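Local coordinates for protein inosine-uridine nucleoside N-ribohydrolase (Xanthomonas oryzae pv. oryzae, PDB 4KL0) that binds calcium and probably hydrolyses the N-glycosidic bonds of nucleosides, as nucleoside hydrolases do, at residues 176-184 with 192-200. Residues are numbered along the deposited sequence; the frame is centred on the assembly and turned at random.
Sequences TIMGGIDPA and QPDTRAYNN
Asn199 and Met178 cross at about a right angle, and the Asn199 amide turns its ND2 to Met178 O at 2.9 Å, with the acceptor close to the amide plane. Asn199 also meets this carbonyl from its backbone N, through a water. In Asn200, CG anti to the carbonyl carbon (chi1 -65°) sets ND2 to donate both to Gly180 O at 3.0 Å and to Asp194 O at 2.9 Å, each near its amide plane. Gly180 O also accepts from Asp194 N, on the same face of the carbonyl, while the Ala197 methyl packs against the Gly179-Gly180 peptide. These contacts lie where strand 172-178 of the mostly parallel, Rossmann-like sheet runs out into a loop and the chain returns to helix 198-202; Asn199 is beside the calcium ligand Asp35, and Met178 touches Asp318, another ligand. Farther out, Ile181 and Pro193 form an antiparallel, non-hydrogen-bonded pair, flanked by Asp182 N to Gln192 O (2.8 Å) and Asp194 N to Gly180 O (3.0 Å). The Asp182 and Gln192 side chains run side by side, their carboxylate and amide planes 30° apart. Extended beyond CG, Gln192 brings NE2 to Ala184 O from above the carbonyl plane, in a short (2.6 Å), bent bond (N-H...O 136°). Asp194 OD1 closes an Asx turn with Arg196 N and, on its syn lone pair, takes Arg196 NE at 2.8 Å in a side-on salt bridge, Arg196 NH2 reaching Asp194 OD2 at 2.9 Å.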
loop_
_atom_site.group_PDB
_atom_site.type_symbol
_atom_site.label_atom_id
_atom_site.label_comp_id
_atom_site.label_asym_id
_atom_site.label_seq_id
_atom_site.Cartn_x
_atom_site.Cartn_y
_atom_site.Cartn_z
ATOM N N THR A 176 -6.749 -4.563 -7.164
ATOM C CA THR A 176 -5.716 -3.611 -7.570
ATOM C C THR A 176 -4.487 -3.948 -6.754
ATOM O O THR A 176 -4.583 -4.133 -5.535
ATOM C CB THR A 176 -6.118 -2.136 -7.220
ATOM O OG1 THR A 176 -7.403 -1.855 -7.805
ATOM C CG2 THR A 176 -5.151 -1.108 -7.782
ATOM N N ILE A 177 -3.354 -4.091 -7.422
ATOM C CA ILE A 177 -2.192 -4.730 -6.772
ATOM C C ILE A 177 -0.960 -3.878 -7.027
ATOM O O ILE A 177 -0.748 -3.404 -8.158
ATOM C CB ILE A 177 -1.877 -6.134 -7.425
ATOM C CG1 ILE A 177 -3.082 -7.059 -7.310
ATOM C CG2 ILE A 177 -0.604 -6.779 -6.784
ATOM C CD1 ILE A 177 -2.915 -8.377 -8.168
ATOM N N MET A 178 -0.112 -3.700 -6.016
ATOM C CA MET A 178 1.174 -3.056 -6.190
ATOM C C MET A 178 2.128 -4.195 -6.518
ATOM O O MET A 178 2.530 -4.979 -5.643
ATOM C CB MET A 178 1.564 -2.367 -4.847
ATOM C CG MET A 178 2.716 -1.352 -4.929
ATOM S SD MET A 178 4.413 -2.052 -5.253
ATOM C CE MET A 178 4.679 -1.260 -6.873
ATOM N N GLY A 179 2.437 -4.349 -7.795
ATOM C CA GLY A 179 2.986 -5.631 -8.205
ATOM C C GLY A 179 3.752 -5.460 -9.506
ATOM O O GLY A 179 4.388 -4.453 -9.702
ATOM N N GLY A 180 3.675 -6.477 -10.357
ATOM C CA GLY A 180 4.317 -6.326 -11.657
ATOM C C GLY A 180 3.956 -7.542 -12.487
ATOM O O GLY A 180 3.674 -8.628 -11.974
ATOM N N ILE A 181 3.940 -7.320 -13.800
ATOM C CA ILE A 181 3.471 -8.265 -14.772
ATOM C C ILE A 181 4.715 -8.880 -15.417
ATOM O O ILE A 181 5.595 -8.130 -15.876
ATOM C CB ILE A 181 2.615 -7.481 -15.821
ATOM C CG1 ILE A 181 1.286 -6.978 -15.168
ATOM C CG2 ILE A 181 2.305 -8.336 -17.050
ATOM C CD1 ILE A 181 0.438 -6.134 -16.123
ATOM N N ASP A 182 4.768 -10.205 -15.435
ATOM C CA ASP A 182 5.868 -10.903 -16.120
ATOM C C ASP A 182 5.713 -10.641 -17.624
ATOM O O ASP A 182 4.585 -10.618 -18.131
ATOM C CB ASP A 182 5.758 -12.376 -15.902
ATOM C CG ASP A 182 7.064 -13.109 -16.220
ATOM O OD1 ASP A 182 7.907 -12.570 -16.976
ATOM O OD2 ASP A 182 7.239 -14.218 -15.702
ATOM N N PRO A 183 6.844 -10.444 -18.320
ATOM C CA PRO A 183 6.962 -10.534 -19.790
ATOM C C PRO A 183 6.049 -11.550 -20.484
ATOM O O PRO A 183 5.230 -11.140 -21.342
ATOM C CB PRO A 183 8.432 -10.936 -19.960
ATOM C CG PRO A 183 9.147 -10.365 -18.661
ATOM C CD PRO A 183 8.063 -9.845 -17.747
ATOM N N ALA A 184 6.171 -12.841 -20.144
ATOM C CA ALA A 184 5.360 -13.919 -20.722
ATOM C C ALA A 184 4.028 -14.153 -20.096
ATOM O O ALA A 184 3.918 -14.250 -18.872
ATOM C CB ALA A 184 6.133 -15.230 -20.659
ATOM N N GLN A 192 0.656 -13.090 -15.811
ATOM C CA GLN A 192 1.208 -13.731 -14.619
ATOM C C GLN A 192 2.149 -12.769 -13.900
ATOM O O GLN A 192 2.616 -11.755 -14.434
ATOM C CB GLN A 192 1.889 -15.070 -14.982
ATOM C CG GLN A 192 3.052 -14.948 -15.848
ATOM C CD GLN A 192 3.554 -16.332 -16.302
ATOM O OE1 GLN A 192 3.185 -17.365 -15.753
ATOM N NE2 GLN A 192 4.396 -16.322 -17.298
ATOM N N PRO A 193 2.449 -13.065 -12.624
ATOM C CA PRO A 193 3.301 -12.099 -11.930
ATOM C C PRO A 193 4.795 -12.162 -12.221
ATOM O O PRO A 193 5.343 -13.278 -12.374
ATOM C CB PRO A 193 3.101 -12.494 -10.455
ATOM C CG PRO A 193 2.855 -13.967 -10.511
ATOM C CD PRO A 193 1.941 -14.130 -11.751
ATOM N N ASP A 194 5.438 -11.001 -12.261
ATOM C CA ASP A 194 6.911 -10.852 -12.355
ATOM C C ASP A 194 7.527 -11.353 -11.052
ATOM O O ASP A 194 7.263 -10.793 -9.964
ATOM C CB ASP A 194 7.268 -9.379 -12.575
ATOM C CG ASP A 194 8.741 -9.143 -12.998
ATOM O OD1 ASP A 194 9.687 -9.861 -12.559
ATOM O OD2 ASP A 194 8.962 -8.187 -13.790
ATOM N N THR A 195 8.425 -12.339 -11.171
ATOM C CA THR A 195 9.100 -12.839 -9.964
ATOM C C THR A 195 9.988 -11.841 -9.265
ATOM O O THR A 195 10.380 -12.099 -8.110
ATOM C CB THR A 195 9.971 -14.075 -10.280
ATOM O OG1 THR A 195 11.012 -13.670 -11.187
ATOM C CG2 THR A 195 9.097 -15.111 -10.927
ATOM N N ARG A 196 10.346 -10.747 -9.933
ATOM C CA ARG A 196 11.250 -9.735 -9.389
ATOM C C ARG A 196 10.544 -8.688 -8.555
ATOM O O ARG A 196 11.180 -7.957 -7.818
ATOM C CB ARG A 196 12.066 -9.054 -10.514
ATOM C CG ARG A 196 12.897 -10.079 -11.282
ATOM C CD ARG A 196 13.395 -9.459 -12.609
ATOM N NE ARG A 196 12.261 -9.208 -13.496
ATOM C CZ ARG A 196 12.387 -8.614 -14.698
ATOM N NH1 ARG A 196 13.591 -8.229 -15.157
ATOM N NH2 ARG A 196 11.302 -8.375 -15.419
ATOM N N ALA A 197 9.222 -8.571 -8.696
ATOM C CA ALA A 197 8.540 -7.466 -8.027
ATOM C C ALA A 197 8.341 -7.872 -6.570
ATOM O O ALA A 197 7.898 -8.982 -6.317
ATOM C CB ALA A 197 7.142 -7.191 -8.671
ATOM N N TYR A 198 8.619 -6.949 -5.652
ATOM C CA TYR A 198 8.723 -7.281 -4.220
ATOM C C TYR A 198 7.495 -8.031 -3.690
ATOM O O TYR A 198 7.614 -9.102 -3.047
ATOM C CB TYR A 198 8.951 -5.980 -3.396
ATOM C CG TYR A 198 9.147 -6.255 -1.902
ATOM C CD1 TYR A 198 10.426 -6.346 -1.351
ATOM C CD2 TYR A 198 8.057 -6.409 -1.066
ATOM C CE1 TYR A 198 10.618 -6.612 0.019
ATOM C CE2 TYR A 198 8.208 -6.691 0.282
ATOM C CZ TYR A 198 9.503 -6.791 0.822
ATOM O OH TYR A 198 9.639 -7.073 2.181
ATOM N N ASN A 199 6.315 -7.477 -3.940
ATOM C CA ASN A 199 5.111 -8.103 -3.380
ATOM C C ASN A 199 4.826 -9.470 -3.999
ATOM O O ASN A 199 4.275 -10.355 -3.383
ATOM C CB ASN A 199 3.885 -7.235 -3.465
ATOM C CG ASN A 199 3.999 -6.039 -2.512
ATOM O OD1 ASN A 199 4.688 -6.165 -1.454
ATOM N ND2 ASN A 199 3.418 -4.893 -2.879
ATOM N N ASN A 200 5.152 -9.622 -5.269
ATOM C CA ASN A 200 4.919 -10.957 -5.821
ATOM C C ASN A 200 5.888 -11.975 -5.215
ATOM O O ASN A 200 5.484 -13.106 -4.921
ATOM C CB ASN A 200 5.162 -10.970 -7.329
ATOM C CG ASN A 200 4.192 -10.119 -8.127
ATOM O OD1 ASN A 200 3.039 -9.898 -7.767
ATOM N ND2 ASN A 200 4.668 -9.684 -9.296
HETATM O O HOH W 1 5.638 -5.344 -5.742
HETATM O O HOH W 2 2.398 -12.050 -17.898
#